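Local structure of plant cysteine oxidase 2 (Arabidopsis thaliana, 7CXZ) at residues 67-72 / 118-123; 126-131 / 223-228; 134-137 / 141-144. The protein uses iron and dioxygen to oxidise N-terminal cysteines of proteins, among them group VII ethylene response factors, marking them for degradation by the N-end rule pathway. All coordinates share one frame; numbering follows the deposited sequence.

Interaction 1 of 3, residues 67-72 / 118-123; sequences SYFRST and LLFGTM
F69 and F120 meet as an edge-to-face (T-shaped) aromatic pair, and they alone carry the contact between the two segments. F120 comes in with the far end of its ring, setting CZ over one face of F69 near the rim, 3.4 Å from F69 CZ. CE1 of F120 follows at 3.9 Å from F69 CE1. The ring centroids are 5.0 Å apart and the planes are inclined at 61°, so the T is tilted rather than square. The two side chains approach from opposite directions and span backbones that stay well apart, the CA atoms of F69 and G121 being 10.4 Å from each other. CB of the preceding residue, Y68, lies over the opposite face of F69, near the rim.

F120 adopts the less common first torsion (chi1 59°), with CG between the backbone N and the carbonyl carbon; its CB points to the other segment, and the ring ends with CZ over F69. F69 follows a short 3-10 turn in which R70 N donates to S67 O at 3.1 Å. Just beyond F120, the chain turns at G121, where a side chain would press against the carbonyl O of F120, and passes from strand 113-120 into strand 122-130.

Further out, A179 of strand 178-185 touches both rings and pairs through its backbone with L119 and F120. C97 packs on F69 and P64 on F120, while L79 N hydrogen-bonds to S71 OG in the same loop. The contact thus joins the loop that leads to strand 81-87 to the turn linking the two sheets of the cupin fold. With no hydrogen bond or charge between the segments, it probably rests on dispersion and the weak attraction of a ring edge for a ring face.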
loop_
_atom_site.group_PDB
_atom_site.type_symbol
_atom_site.label_atom_id
_atom_site.label_comp_id
_atom_site.label_asym_id
_atom_site.label_seq_id
_atom_site.Cartn_x
_atom_site.Cartn_y
_atom_site.Cartn_z
ATOM N N SER A 67 -2.542 -20.801 -5.560
ATOM C CA SER A 67 -1.574 -21.174 -4.534
ATOM C C SER A 67 -1.059 -19.963 -3.764
ATOM O O SER A 67 -0.638 -20.105 -2.607
ATOM C CB SER A 67 -0.397 -21.914 -5.165
ATOM O OG SER A 67 0.385 -21.020 -5.936
ATOM N N TYR A 68 -1.096 -18.772 -4.380
ATOM C CA TYR A 68 -0.590 -17.558 -3.730
ATOM C C TYR A 68 -1.333 -17.217 -2.446
ATOM O O TYR A 68 -0.839 -16.406 -1.650
ATOM C CB TYR A 68 -0.705 -16.345 -4.665
ATOM C CG TYR A 68 -0.330 -16.582 -6.102
ATOM C CD1 TYR A 68 0.894 -17.127 -6.439
ATOM C CD2 TYR A 68 -1.188 -16.222 -7.124
ATOM C CE1 TYR A 68 1.245 -17.324 -7.779
ATOM C CE2 TYR A 68 -0.846 -16.418 -8.458
ATOM C CZ TYR A 68 0.371 -16.959 -8.772
ATOM O OH TYR A 68 0.725 -17.150 -10.098
ATOM N N PHE A 69 -2.499 -17.802 -2.231
ATOM C CA PHE A 69 -3.353 -17.444 -1.105
ATOM C C PHE A 69 -3.286 -18.472 0.009
ATOM O O PHE A 69 -4.083 -18.413 0.955
ATOM C CB PHE A 69 -4.778 -17.224 -1.614
ATOM C CG PHE A 69 -4.827 -16.148 -2.648
ATOM C CD1 PHE A 69 -4.718 -14.810 -2.269
ATOM C CD2 PHE A 69 -4.911 -16.454 -3.993
ATOM C CE1 PHE A 69 -4.703 -13.789 -3.229
ATOM C CE2 PHE A 69 -4.910 -15.455 -4.961
ATOM C CZ PHE A 69 -4.808 -14.101 -4.568
ATOM N N ARG A 70 -2.325 -19.382 -0.065
ATOM C CA ARG A 70 -2.043 -20.345 0.985
ATOM C C ARG A 70 -0.562 -20.284 1.325
ATOM O O ARG A 70 0.275 -20.150 0.433
ATOM C CB ARG A 70 -2.429 -21.760 0.546
ATOM C CG ARG A 70 -3.903 -21.901 0.200
ATOM C CD ARG A 70 -4.291 -23.358 -0.083
ATOM N NE ARG A 70 -3.679 -23.863 -1.311
ATOM C CZ ARG A 70 -4.072 -23.548 -2.544
ATOM N NH1 ARG A 70 -5.097 -22.722 -2.735
ATOM N NH2 ARG A 70 -3.433 -24.063 -3.595
ATOM N N SER A 71 -0.237 -20.380 2.619
ATOM C CA SER A 71 1.141 -20.537 3.066
ATOM C C SER A 71 1.190 -21.662 4.086
ATOM O O SER A 71 0.211 -21.933 4.792
ATOM C CB SER A 71 1.716 -19.251 3.680
ATOM O OG SER A 71 3.138 -19.121 3.522
ATOM N N THR A 72 2.333 -22.334 4.144
ATOM C CA THR A 72 2.557 -23.362 5.148
ATOM C C THR A 72 3.669 -22.996 6.118
ATOM O O THR A 72 3.945 -23.776 7.038
ATOM C CB THR A 72 2.868 -24.711 4.474
ATOM O OG1 THR A 72 3.910 -24.540 3.501
ATOM C CG2 THR A 72 1.624 -25.259 3.788
ATOM N N LEU A 118 -9.355 -3.595 -2.649
ATOM C CA LEU A 118 -9.428 -4.960 -2.137
ATOM C C LEU A 118 -10.327 -5.760 -3.064
ATOM O O LEU A 118 -11.533 -5.500 -3.145
ATOM C CB LEU A 118 -9.952 -4.968 -0.701
ATOM C CG LEU A 118 -10.138 -6.351 -0.057
ATOM C CD1 LEU A 118 -8.776 -6.986 0.190
ATOM C CD2 LEU A 118 -10.888 -6.175 1.258
ATOM N N LEU A 119 -9.734 -6.725 -3.781
ATOM C CA LEU A 119 -10.456 -7.486 -4.792
ATOM C C LEU A 119 -11.327 -8.578 -4.181
ATOM O O LEU A 119 -12.443 -8.820 -4.668
ATOM C CB LEU A 119 -9.457 -8.096 -5.783
ATOM C CG LEU A 119 -8.597 -7.095 -6.560
ATOM C CD1 LEU A 119 -7.487 -7.857 -7.288
ATOM C CD2 LEU A 119 -9.448 -6.299 -7.513
ATOM N N PHE A 120 -10.826 -9.268 -3.152
ATOM C CA PHE A 120 -11.627 -10.241 -2.405
ATOM C C PHE A 120 -10.995 -10.399 -1.029
ATOM O O PHE A 120 -9.818 -10.067 -0.822
ATOM C CB PHE A 120 -11.775 -11.593 -3.152
ATOM C CG PHE A 120 -10.484 -12.319 -3.468
ATOM C CD1 PHE A 120 -9.736 -12.943 -2.464
ATOM C CD2 PHE A 120 -10.063 -12.454 -4.785
ATOM C CE1 PHE A 120 -8.571 -13.641 -2.773
ATOM C CE2 PHE A 120 -8.886 -13.160 -5.099
ATOM C CZ PHE A 120 -8.159 -13.754 -4.092
ATOM N N GLY A 121 -11.782 -10.923 -0.089
ATOM C CA GLY A 121 -11.291 -11.220 1.240
ATOM C C GLY A 121 -11.732 -10.176 2.251
ATOM O O GLY A 121 -12.353 -9.159 1.923
ATOM N N THR A 122 -11.393 -10.459 3.506
ATOM C CA THR A 122 -11.549 -9.526 4.614
ATOM C C THR A 122 -10.162 -9.110 5.070
ATOM O O THR A 122 -9.334 -9.959 5.436
ATOM C CB THR A 122 -12.321 -10.144 5.780
ATOM O OG1 THR A 122 -13.681 -10.364 5.366
ATOM C CG2 THR A 122 -12.282 -9.164 6.979
ATOM N N MET A 123 -9.910 -7.808 5.031
ATOM C CA MET A 123 -8.620 -7.223 5.340
ATOM C C MET A 123 -8.794 -6.194 6.444
ATOM O O MET A 123 -9.713 -5.376 6.373
ATOM C CB MET A 123 -8.061 -6.528 4.098
ATOM C CG MET A 123 -6.796 -5.754 4.381
ATOM S SD MET A 123 -5.416 -6.878 4.394
ATOM C CE MET A 123 -5.386 -7.213 2.628
#

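Interaction 2 of 3, residues 126-131 / 223-228; sequences KSYDWV and AWLKER
Similar first torsions, chi1 -50° for Y128 and -57° for W130, each placing CG beside the backbone N and anti to the carbonyl carbon, bring the Y128 ring and the far edge of the W130 indole to L225. L225 fits between the two rings. Its CD1 sits over the centre of the Y128 face in a CH-pi contact, 4.0 Å from the centroid and almost on the ring normal. The other branch, CD2, reaches both rings, lying 3.9 Å from W130 CH2. CB of L225 lies at the edge of the indole, near its plane, 3.8 Å from W130 CZ3. The methyl CB of A223 is 3.5 Å from Y128 CE2. Y128 OH hydrogen-bonds to D201 of strand 198-203 and also takes a bond from K126 NZ at 2.9 Å. An alanine in place of this tyrosine would probably leave L225 CD1 without the ring face it rests on, and K126 NZ and D201 without the hydroxyl between them. The side chain of Y128 lies about 7 Å from that of the iron ligand H170 and about 11 Å from the iron, outside the first coordination shell. Strands 122-130 and 222-228 flank strand 141-153 in the same antiparallel sheet; the short axes of 126-130 and 223-228 cross at 86°, consistent with strong twisting or coiling of the sheet, and A144 of the middle strand touches both Y128 and W130.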
loop_
_atom_site.group_PDB
_atom_site.type_symbol
_atom_site.label_atom_id
_atom_site.label_comp_id
_atom_site.label_asym_id
_atom_site.label_seq_id
_atom_site.Cartn_x
_atom_site.Cartn_y
_atom_site.Cartn_z
ATOM N N LYS A 126 -5.109 -0.340 9.127
ATOM C CA LYS A 126 -4.832 0.767 10.033
ATOM C C LYS A 126 -4.012 1.795 9.274
ATOM O O LYS A 126 -3.015 1.437 8.644
ATOM C CB LYS A 126 -4.059 0.271 11.236
ATOM C CG LYS A 126 -3.766 1.340 12.278
ATOM C CD LYS A 126 -5.034 1.593 13.061
ATOM C CE LYS A 126 -4.778 2.252 14.393
ATOM N NZ LYS A 126 -3.997 1.354 15.267
ATOM N N SER A 127 -4.407 3.069 9.321
ATOM C CA SER A 127 -3.608 4.071 8.642
ATOM C C SER A 127 -3.543 5.350 9.463
ATOM O O SER A 127 -4.406 5.612 10.314
ATOM C CB SER A 127 -4.156 4.372 7.249
ATOM O OG SER A 127 -5.403 5.072 7.327
ATOM N N TYR A 128 -2.538 6.168 9.135
ATOM C CA TYR A 128 -2.204 7.373 9.898
ATOM C C TYR A 128 -1.669 8.442 8.961
ATOM O O TYR A 128 -1.166 8.139 7.873
ATOM C CB TYR A 128 -1.108 7.121 10.941
ATOM C CG TYR A 128 -1.270 5.954 11.876
ATOM C CD1 TYR A 128 -0.818 4.696 11.523
ATOM C CD2 TYR A 128 -1.808 6.129 13.156
ATOM C CE1 TYR A 128 -0.905 3.618 12.416
ATOM C CE2 TYR A 128 -1.897 5.054 14.048
ATOM C CZ TYR A 128 -1.454 3.817 13.666
ATOM O OH TYR A 128 -1.528 2.736 14.543
ATOM N N ASP A 129 -1.706 9.701 9.428
ATOM C CA ASP A 129 -0.923 10.778 8.822
ATOM C C ASP A 129 -0.167 11.538 9.905
ATOM O O ASP A 129 -0.641 11.656 11.047
ATOM C CB ASP A 129 -1.812 11.752 8.020
ATOM C CG ASP A 129 -2.197 11.176 6.682
ATOM O OD1 ASP A 129 -1.247 10.864 5.930
ATOM O OD2 ASP A 129 -3.407 11.011 6.422
ATOM N N TRP A 130 1.002 12.066 9.545
ATOM C CA TRP A 130 1.778 12.849 10.508
ATOM C C TRP A 130 1.020 14.094 10.934
ATOM O O TRP A 130 0.305 14.711 10.141
ATOM C CB TRP A 130 3.129 13.290 9.931
ATOM C CG TRP A 130 3.966 12.171 9.460
ATOM C CD1 TRP A 130 4.452 11.975 8.188
ATOM C CD2 TRP A 130 4.425 11.065 10.243
ATOM N NE1 TRP A 130 5.174 10.799 8.135
ATOM C CE2 TRP A 130 5.176 10.225 9.383
ATOM C CE3 TRP A 130 4.267 10.697 11.581
ATOM C CZ2 TRP A 130 5.761 9.036 9.821
ATOM C CZ3 TRP A 130 4.847 9.507 12.017
ATOM C CH2 TRP A 130 5.585 8.697 11.147
ATOM N N VAL A 131 1.184 14.459 12.201
ATOM C CA VAL A 131 0.824 15.789 12.673
ATOM C C VAL A 131 2.001 16.703 12.347
ATOM O O VAL A 131 3.083 16.560 12.939
ATOM C CB VAL A 131 0.515 15.781 14.175
ATOM C CG1 VAL A 131 0.263 17.219 14.637
ATOM C CG2 VAL A 131 -0.700 14.899 14.464
ATOM N N ALA A 223 -1.409 8.503 17.732
ATOM C CA ALA A 223 -0.441 7.451 17.994
ATOM C C ALA A 223 0.938 8.048 17.826
ATOM O O ALA A 223 1.102 9.092 17.176
ATOM C CB ALA A 223 -0.644 6.254 17.045
ATOM N N TRP A 224 1.923 7.410 18.438
ATOM C CA TRP A 224 3.318 7.713 18.190
ATOM C C TRP A 224 3.903 6.615 17.317
ATOM O O TRP A 224 3.772 5.426 17.639
ATOM C CB TRP A 224 4.100 7.806 19.494
ATOM C CG TRP A 224 3.667 8.925 20.378
ATOM C CD1 TRP A 224 2.836 8.840 21.444
ATOM C CD2 TRP A 224 4.054 10.310 20.268
ATOM N NE1 TRP A 224 2.675 10.084 22.018
ATOM C CE2 TRP A 224 3.420 11.001 21.323
ATOM C CE3 TRP A 224 4.892 11.020 19.398
ATOM C CZ2 TRP A 224 3.578 12.383 21.519
ATOM C CZ3 TRP A 224 5.055 12.392 19.594
ATOM C CH2 TRP A 224 4.409 13.052 20.655
ATOM N N LEU A 225 4.531 6.998 16.214
ATOM C CA LEU A 225 5.138 6.020 15.312
ATOM C C LEU A 225 6.649 6.142 15.357
ATOM O O LEU A 225 7.194 7.230 15.153
ATOM C CB LEU A 225 4.637 6.204 13.879
ATOM C CG LEU A 225 3.386 5.437 13.449
ATOM C CD1 LEU A 225 2.205 5.717 14.367
ATOM C CD2 LEU A 225 3.042 5.795 11.980
ATOM N N LYS A 226 7.328 5.013 15.598
ATOM C CA LYS A 226 8.779 4.963 15.734
ATOM C C LYS A 226 9.363 4.258 14.516
ATOM O O LYS A 226 8.978 3.126 14.239
ATOM C CB LYS A 226 9.161 4.224 17.022
ATOM C CG LYS A 226 10.643 4.108 17.263
ATOM C CD LYS A 226 10.920 3.416 18.619
ATOM C CE LYS A 226 10.895 4.442 19.796
ATOM N NZ LYS A 226 12.165 5.241 19.817
ATOM N N GLU A 227 10.272 4.928 13.804
ATOM C CA GLU A 227 10.968 4.310 12.673
ATOM C C GLU A 227 11.692 3.049 13.102
ATOM O O GLU A 227 12.349 3.026 14.146
ATOM C CB GLU A 227 12.003 5.262 12.083
ATOM C CG GLU A 227 11.435 6.429 11.375
ATOM C CD GLU A 227 12.501 7.234 10.644
ATOM O OE1 GLU A 227 13.543 6.665 10.244
ATOM O OE2 GLU A 227 12.270 8.437 10.432
ATOM N N ARG A 228 11.638 2.015 12.261
ATOM C CA ARG A 228 12.398 0.803 12.557
ATOM C C ARG A 228 12.898 0.169 11.262
ATOM O O ARG A 228 12.282 0.308 10.198
ATOM C CB ARG A 228 11.569 -0.193 13.382
ATOM C CG ARG A 228 10.278 -0.649 12.716
ATOM C CD ARG A 228 10.501 -1.974 12.030
ATOM N NE ARG A 228 9.270 -2.559 11.517
ATOM C CZ ARG A 228 9.269 -3.435 10.524
ATOM N NH1 ARG A 228 10.418 -3.803 9.959
ATOM N NH2 ARG A 228 8.126 -3.933 10.097
#

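Interaction 3 of 3, residues 134-137 / 141-144; sequences SPQP and TRLA
T141 crosses P137 at about a right angle, its methyl CG2 3.9 Å from P137 CG. The carbonyl of T141 faces the loop, where the aliphatic part of Q136 passes close by, CG being 3.3 Å from T141 O. At R142, the side chain runs alongside that of Q136 in the same direction, with R142 CG 3.9 Å from Q136 CD, before the guanidinium goes on to a cation-pi contact with W130. L143 brings both backbone and side chain into play. Its N donates to a water at 2.9 Å; the water in turn donates to S134 OG at 2.8 Å and lies at the same distance from P135 O, one of several acceptors that compete for its protons. CB of L143 lies 4.0 Å from S134 OG. With chi1 at 45°, the S134 hydroxyl stands between its backbone N and carbonyl carbon, facing L143; it donates to V131 O, its strongest polar partner, and accepts from the water. The segments run roughly antiparallel where the hairpin connection between strands 122-130 and 141-153 folds back on the start of the second strand. The clear polar link across them is the water, which joins the loop to the L143 backbone N; the rest that can be named is van der Waals packing.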
loop_
_atom_site.group_PDB
_atom_site.type_symbol
_atom_site.label_atom_id
_atom_site.label_comp_id
_atom_site.label_asym_id
_atom_site.label_seq_id
_atom_site.Cartn_x
_atom_site.Cartn_y
_atom_site.Cartn_z
ATOM N N SER A 134 5.168 19.005 14.907
ATOM C CA SER A 134 4.859 18.692 16.296
ATOM C C SER A 134 6.096 18.192 17.027
ATOM O O SER A 134 7.047 17.696 16.411
ATOM C CB SER A 134 3.764 17.625 16.373
ATOM O OG SER A 134 4.072 16.605 15.444
ATOM N N PRO A 135 6.124 18.317 18.353
ATOM C CA PRO A 135 7.292 17.865 19.117
ATOM C C PRO A 135 7.468 16.352 19.053
ATOM O O PRO A 135 6.519 15.589 18.859
ATOM C CB PRO A 135 6.978 18.317 20.553
ATOM C CG PRO A 135 5.899 19.366 20.422
ATOM C CD PRO A 135 5.107 18.968 19.204
ATOM N N GLN A 136 8.703 15.915 19.268
ATOM C CA GLN A 136 9.023 14.496 19.224
ATOM C C GLN A 136 9.698 14.073 20.519
ATOM O O GLN A 136 10.498 14.837 21.071
ATOM C CB GLN A 136 9.961 14.177 18.060
ATOM C CG GLN A 136 9.417 14.541 16.716
ATOM C CD GLN A 136 10.398 14.267 15.628
ATOM O OE1 GLN A 136 10.920 13.156 15.510
ATOM N NE2 GLN A 136 10.683 15.279 14.829
ATOM N N PRO A 137 9.430 12.859 21.009
ATOM C CA PRO A 137 10.206 12.357 22.158
ATOM C C PRO A 137 11.624 11.992 21.782
ATOM O O PRO A 137 12.523 12.024 22.631
ATOM C CB PRO A 137 9.425 11.122 22.616
ATOM C CG PRO A 137 8.492 10.773 21.495
ATOM C CD PRO A 137 8.504 11.853 20.461
ATOM N N THR A 141 10.854 9.153 16.396
ATOM C CA THR A 141 9.469 8.944 16.792
ATOM C C THR A 141 8.665 10.224 16.601
ATOM O O THR A 141 9.079 11.295 17.053
ATOM C CB THR A 141 9.394 8.457 18.247
ATOM O OG1 THR A 141 10.246 7.306 18.394
ATOM C CG2 THR A 141 7.974 8.129 18.662
ATOM N N ARG A 142 7.494 10.095 15.983
ATOM C CA ARG A 142 6.705 11.240 15.554
ATOM C C ARG A 142 5.231 11.007 15.841
ATOM O O ARG A 142 4.726 9.880 15.779
ATOM C CB ARG A 142 6.844 11.498 14.052
ATOM C CG ARG A 142 8.204 11.869 13.527
ATOM C CD ARG A 142 8.105 12.117 11.987
ATOM N NE ARG A 142 7.315 13.313 11.672
ATOM C CZ ARG A 142 7.026 13.760 10.442
ATOM N NH1 ARG A 142 7.464 13.123 9.360
ATOM N NH2 ARG A 142 6.303 14.874 10.297
ATOM N N LEU A 143 4.523 12.101 16.115
ATOM C CA LEU A 143 3.099 12.038 16.393
ATOM C C LEU A 143 2.305 11.905 15.101
ATOM O O LEU A 143 2.580 12.606 14.121
ATOM C CB LEU A 143 2.665 13.305 17.134
ATOM C CG LEU A 143 1.202 13.366 17.541
ATOM C CD1 LEU A 143 0.868 12.297 18.591
ATOM C CD2 LEU A 143 0.853 14.767 18.065
ATOM N N ALA A 144 1.294 11.039 15.128
ATOM C CA ALA A 144 0.438 10.790 13.974
ATOM C C ALA A 144 -1.029 10.743 14.385
ATOM O O ALA A 144 -1.369 10.416 15.522
ATOM C CB ALA A 144 0.793 9.468 13.297
HETATM O O HOH W 1 5.887 14.638 16.346
#

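In the fold
From the N terminus, interaction 1 comes first: it closes the loop from 67-72 across strands 81-87, 92-98 and 103-107 and along strand 113-120 to the turn at 118-123, where one sheet hands over to the other. Strand 122-130 then leads into interaction 2, which closes a longer loop of 91 residues and joins strands 122-130 and 222-228 across strand 141-153. Nested inside that loop, interaction 3 ties the 131-140 connection to the start of strand 141-153; interaction 1 stands in series with both. Interactions 2 and 3 touch: segment 141-144 of strand 141-153 lies beside 223-228, with probable backbone hydrogen bonds. Interactions 1 and 3 lie on opposite sides of the chain's centre.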